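Local atomic coordinates of transferrin (PDB entry 6WB6), a protein that binds a single ferric ion together with a carbonate anion and transports iron in the insect Manduca sexta. Residues 369-382 against 599-611. Sequence-based numbering, arbitrary orientation.
Sequences MSVFAFSRDIRPIL and SIAHTPLSLAQML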
loop_
_atom_site.group_PDB
_atom_site.type_symbol
_atom_site.label_atom_id
_atom_site.label_comp_id
_atom_site.label_asym_id
_atom_site.label_seq_id
_atom_site.Cartn_x
_atom_site.Cartn_y
_atom_site.Cartn_z
ATOM N N MET A 369 8.225 -4.195 8.794
ATOM C CA MET A 369 7.286 -4.180 7.682
ATOM C C MET A 369 6.739 -5.573 7.389
ATOM O O MET A 369 5.559 -5.725 7.061
ATOM C CB MET A 369 7.978 -3.599 6.458
ATOM C CG MET A 369 7.123 -3.449 5.248
ATOM S SD MET A 369 7.883 -2.291 4.114
ATOM C CE MET A 369 9.528 -2.977 3.986
ATOM N N SER A 370 7.575 -6.607 7.483
ATOM C CA SER A 370 7.095 -7.957 7.205
ATOM C C SER A 370 6.039 -8.379 8.205
ATOM O O SER A 370 5.033 -8.974 7.832
ATOM C CB SER A 370 8.231 -8.971 7.241
ATOM O OG SER A 370 7.682 -10.246 7.271
ATOM N N VAL A 371 6.290 -8.146 9.496
ATOM C CA VAL A 371 5.334 -8.580 10.504
ATOM C C VAL A 371 4.028 -7.814 10.352
ATOM O O VAL A 371 2.941 -8.374 10.512
ATOM C CB VAL A 371 5.925 -8.421 11.912
ATOM C CG1 VAL A 371 5.039 -9.090 12.892
ATOM C CG2 VAL A 371 7.278 -9.079 12.002
ATOM N N PHE A 372 4.111 -6.538 9.996
ATOM C CA PHE A 372 2.893 -5.781 9.771
ATOM C C PHE A 372 2.124 -6.342 8.572
ATOM O O PHE A 372 0.930 -6.665 8.676
ATOM C CB PHE A 372 3.234 -4.307 9.563
ATOM C CG PHE A 372 2.050 -3.480 9.201
ATOM C CD1 PHE A 372 1.130 -3.129 10.166
ATOM C CD2 PHE A 372 1.854 -3.063 7.913
ATOM C CE1 PHE A 372 0.015 -2.387 9.835
ATOM C CE2 PHE A 372 0.740 -2.331 7.577
ATOM C CZ PHE A 372 -0.172 -1.986 8.543
ATOM N N ALA A 373 2.802 -6.480 7.428
ATOM C CA ALA A 373 2.142 -6.985 6.228
ATOM C C ALA A 373 1.451 -8.306 6.502
ATOM O O ALA A 373 0.308 -8.519 6.086
ATOM C CB ALA A 373 3.136 -7.157 5.095
ATOM N N PHE A 374 2.139 -9.217 7.195
ATOM C CA PHE A 374 1.543 -10.514 7.470
ATOM C C PHE A 374 0.296 -10.369 8.326
ATOM O O PHE A 374 -0.738 -10.967 8.036
ATOM C CB PHE A 374 2.534 -11.423 8.168
ATOM C CG PHE A 374 1.989 -12.768 8.443
ATOM C CD1 PHE A 374 1.995 -13.731 7.462
ATOM C CD2 PHE A 374 1.483 -13.079 9.685
ATOM C CE1 PHE A 374 1.505 -14.978 7.691
ATOM C CE2 PHE A 374 0.986 -14.340 9.931
ATOM C CZ PHE A 374 1.003 -15.292 8.927
ATOM N N SER A 375 0.385 -9.595 9.409
ATOM C CA SER A 375 -0.772 -9.402 10.269
ATOM C C SER A 375 -1.931 -8.755 9.526
ATOM O O SER A 375 -3.063 -8.814 10.007
ATOM C CB SER A 375 -0.398 -8.544 11.484
ATOM O OG SER A 375 -0.002 -7.255 11.074
ATOM N N ARG A 376 -1.670 -8.112 8.389
ATOM C CA ARG A 376 -2.691 -7.414 7.620
ATOM C C ARG A 376 -3.117 -8.193 6.378
ATOM O O ARG A 376 -3.612 -7.596 5.417
ATOM C CB ARG A 376 -2.182 -6.039 7.226
ATOM C CG ARG A 376 -2.016 -5.076 8.408
ATOM C CD ARG A 376 -3.349 -4.486 8.851
ATOM N NE ARG A 376 -3.248 -3.893 10.187
ATOM C CZ ARG A 376 -4.175 -3.113 10.738
ATOM N NH1 ARG A 376 -5.278 -2.811 10.070
ATOM N NH2 ARG A 376 -3.983 -2.619 11.956
ATOM N N ASP A 377 -2.885 -9.504 6.374
ATOM C CA ASP A 377 -3.395 -10.428 5.366
ATOM C C ASP A 377 -2.799 -10.193 3.983
ATOM O O ASP A 377 -3.419 -10.543 2.970
ATOM C CB ASP A 377 -4.924 -10.392 5.276
ATOM C CG ASP A 377 -5.478 -11.681 4.651
ATOM O OD1 ASP A 377 -5.155 -12.759 5.186
ATOM O OD2 ASP A 377 -6.154 -11.627 3.611
ATOM N N ILE A 378 -1.596 -9.626 3.915
ATOM C CA ILE A 378 -0.898 -9.443 2.643
ATOM C C ILE A 378 0.013 -10.641 2.459
ATOM O O ILE A 378 0.702 -11.043 3.400
ATOM C CB ILE A 378 -0.108 -8.133 2.624
ATOM C CG1 ILE A 378 -1.063 -6.959 2.795
ATOM C CG2 ILE A 378 0.720 -7.989 1.343
ATOM C CD1 ILE A 378 -0.327 -5.621 2.786
ATOM N N ARG A 379 -0.048 -11.253 1.267
ATOM C CA ARG A 379 0.622 -12.516 0.952
ATOM C C ARG A 379 1.101 -12.389 -0.488
ATOM O O ARG A 379 0.319 -11.970 -1.366
ATOM C CB ARG A 379 -0.292 -13.730 1.096
ATOM C CG ARG A 379 -0.879 -13.919 2.475
ATOM C CD ARG A 379 0.150 -14.404 3.468
ATOM N NE ARG A 379 -0.479 -14.780 4.726
ATOM C CZ ARG A 379 -0.851 -13.926 5.682
ATOM N NH1 ARG A 379 -0.652 -12.618 5.535
ATOM N NH2 ARG A 379 -1.418 -14.392 6.794
ATOM N N PRO A 380 2.345 -12.765 -0.787
ATOM C CA PRO A 380 3.390 -13.484 -0.046
ATOM C C PRO A 380 3.967 -12.815 1.206
ATOM O O PRO A 380 4.048 -11.587 1.342
ATOM C CB PRO A 380 4.504 -13.636 -1.092
ATOM C CG PRO A 380 4.265 -12.553 -2.073
ATOM C CD PRO A 380 2.782 -12.431 -2.156
ATOM N N ILE A 381 4.360 -13.688 2.131
ATOM C CA ILE A 381 5.091 -13.266 3.316
ATOM C C ILE A 381 6.376 -12.608 2.883
ATOM O O ILE A 381 7.083 -13.103 1.991
ATOM C CB ILE A 381 5.376 -14.480 4.216
ATOM C CG1 ILE A 381 4.068 -15.038 4.766
ATOM C CG2 ILE A 381 6.322 -14.123 5.362
ATOM C CD1 ILE A 381 4.131 -16.519 5.067
ATOM N N LEU A 382 6.707 -11.507 3.528
ATOM C CA LEU A 382 7.928 -10.783 3.209
ATOM C C LEU A 382 9.067 -11.327 4.066
ATOM O O LEU A 382 8.977 -11.364 5.301
ATOM C CB LEU A 382 7.733 -9.283 3.420
ATOM C CG LEU A 382 8.916 -8.363 3.178
ATOM C CD1 LEU A 382 9.260 -8.285 1.714
ATOM C CD2 LEU A 382 8.575 -6.988 3.714
ATOM N N SER A 599 3.735 -11.908 -8.465
ATOM C CA SER A 599 4.049 -12.386 -7.123
ATOM C C SER A 599 5.029 -11.467 -6.395
ATOM O O SER A 599 4.938 -11.308 -5.172
ATOM C CB SER A 599 4.597 -13.807 -7.203
ATOM O OG SER A 599 3.540 -14.732 -7.346
ATOM N N ILE A 600 5.931 -10.818 -7.128
ATOM C CA ILE A 600 6.955 -9.981 -6.501
ATOM C C ILE A 600 6.407 -8.603 -6.168
ATOM O O ILE A 600 6.682 -8.037 -5.099
ATOM C CB ILE A 600 8.178 -9.893 -7.428
ATOM C CG1 ILE A 600 8.908 -11.246 -7.417
ATOM C CG2 ILE A 600 9.090 -8.749 -7.007
ATOM C CD1 ILE A 600 10.197 -11.245 -8.203
ATOM N N ALA A 601 5.662 -8.029 -7.092
ATOM C CA ALA A 601 5.106 -6.708 -6.873
ATOM C C ALA A 601 3.987 -6.734 -5.846
ATOM O O ALA A 601 3.728 -5.724 -5.204
ATOM C CB ALA A 601 4.577 -6.141 -8.197
ATOM N N HIS A 602 3.307 -7.864 -5.674
ATOM C CA HIS A 602 2.032 -7.822 -4.976
ATOM C C HIS A 602 2.192 -7.253 -3.568
ATOM O O HIS A 602 1.545 -6.263 -3.201
ATOM C CB HIS A 602 1.392 -9.212 -4.924
ATOM C CG HIS A 602 0.061 -9.206 -4.260
ATOM N ND1 HIS A 602 -0.096 -9.398 -2.904
ATOM C CD2 HIS A 602 -1.175 -8.970 -4.759
ATOM C CE1 HIS A 602 -1.379 -9.305 -2.601
ATOM N NE2 HIS A 602 -2.052 -9.046 -3.708
ATOM N N THR A 603 3.032 -7.876 -2.754
ATOM C CA THR A 603 3.093 -7.470 -1.351
ATOM C C THR A 603 3.557 -6.033 -1.172
ATOM O O THR A 603 2.905 -5.290 -0.415
ATOM C CB THR A 603 3.952 -8.449 -0.550
ATOM O OG1 THR A 603 3.206 -9.652 -0.335
ATOM C CG2 THR A 603 4.377 -7.866 0.814
ATOM N N PRO A 604 4.629 -5.572 -1.809
ATOM C CA PRO A 604 4.972 -4.148 -1.664
ATOM C C PRO A 604 3.905 -3.205 -2.167
ATOM O O PRO A 604 3.698 -2.152 -1.544
ATOM C CB PRO A 604 6.274 -4.006 -2.465
ATOM C CG PRO A 604 6.513 -5.321 -3.114
ATOM C CD PRO A 604 5.756 -6.350 -2.359
ATOM N N LEU A 605 3.210 -3.523 -3.269
ATOM C CA LEU A 605 2.192 -2.580 -3.741
ATOM C C LEU A 605 0.935 -2.656 -2.889
ATOM O O LEU A 605 0.172 -1.678 -2.815
ATOM C CB LEU A 605 1.813 -2.822 -5.208
ATOM C CG LEU A 605 2.823 -2.874 -6.357
ATOM C CD1 LEU A 605 2.057 -2.688 -7.675
ATOM C CD2 LEU A 605 3.931 -1.850 -6.262
ATOM N N SER A 606 0.686 -3.804 -2.260
ATOM C CA SER A 606 -0.422 -3.869 -1.310
ATOM C C SER A 606 -0.089 -3.069 -0.061
ATOM O O SER A 606 -0.961 -2.427 0.517
ATOM C CB SER A 606 -0.740 -5.306 -0.931
ATOM O OG SER A 606 -1.142 -6.082 -2.061
ATOM N N LEU A 607 1.170 -3.121 0.380
ATOM C CA LEU A 607 1.611 -2.257 1.470
ATOM C C LEU A 607 1.431 -0.797 1.121
ATOM O O LEU A 607 0.823 -0.040 1.881
ATOM C CB LEU A 607 3.077 -2.530 1.805
ATOM C CG LEU A 607 3.263 -3.761 2.681
ATOM C CD1 LEU A 607 4.764 -4.122 2.819
ATOM C CD2 LEU A 607 2.615 -3.484 4.032
ATOM N N ALA A 608 1.984 -0.378 -0.014
ATOM C CA ALA A 608 1.959 1.031 -0.378
ATOM C C ALA A 608 0.535 1.545 -0.428
ATOM O O ALA A 608 0.254 2.679 -0.031
ATOM C CB ALA A 608 2.639 1.231 -1.729
ATOM N N GLN A 609 -0.389 0.718 -0.900
ATOM C CA GLN A 609 -1.742 1.228 -1.064
ATOM C C GLN A 609 -2.519 1.167 0.253
ATOM O O GLN A 609 -3.244 2.103 0.590
ATOM C CB GLN A 609 -2.420 0.485 -2.198
ATOM C CG GLN A 609 -3.288 -0.664 -1.830
ATOM C CD GLN A 609 -3.997 -1.221 -3.061
ATOM O OE1 GLN A 609 -3.884 -0.661 -4.164
ATOM N NE2 GLN A 609 -4.710 -2.335 -2.888
ATOM N N MET A 610 -2.301 0.126 1.051
ATOM C CA MET A 610 -2.884 0.074 2.385
ATOM C C MET A 610 -2.389 1.209 3.280
ATOM O O MET A 610 -3.130 1.695 4.141
ATOM C CB MET A 610 -2.553 -1.275 3.020
ATOM C CG MET A 610 -3.116 -1.438 4.414
ATOM S SD MET A 610 -2.687 -3.038 5.132
ATOM C CE MET A 610 -0.933 -2.862 5.029
ATOM N N LEU A 611 -1.134 1.623 3.132
ATOM C CA LEU A 611 -0.536 2.585 4.050
ATOM C C LEU A 611 -0.533 4.006 3.521
ATOM O O LEU A 611 -0.046 4.913 4.208
ATOM C CB LEU A 611 0.891 2.169 4.376
ATOM C CG LEU A 611 0.965 0.892 5.196
ATOM C CD1 LEU A 611 2.446 0.479 5.247
ATOM C CD2 LEU A 611 0.393 1.112 6.603
#
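A helix-turn-strand unit in the second transferrin-like half of the chain, where D377 with its positive phi ends helix 360-375 in a Schellman motif, lies against helix 597-611; the two helix segments are nearly perpendicular (83°). I378, which follows D377 and completes the motif by giving its N to O of A373, fills the angle: its CD1 meets CD2 of L607 and CB of S606, each at 3.8 Å, while CG2 lies beside T603. L607 forks over the first helix, CD1 pressed on CG of M369 at a tight 3.5 Å and CD2 on CB of A373, whose small methyl lets the backbones approach; CD2 also reaches the edge of the F372 ring. M610 lays SD 3.7 Å from CB of R376, in an oblique Met-aromatic contact with F372. Beyond the cis peptide before P380, OG1 of T603 gives its hydrogen to O of P380 at 2.7 Å, in the carbonyl plane on a lone pair. Chi1 of -75° turns OG1 to that carbonyl and leaves CG2 against I378. A valine here would keep the bulk but would probably leave the carbonyl of buried P380 without this donor. Behind helix 597-611, L605 packs on strands 422-428 and 638-641; past the other helix, NH2 of R376 forms salt bridges with D60 of helix 58-65 and D57 just before it, joining this unit to the first transferrin-like half.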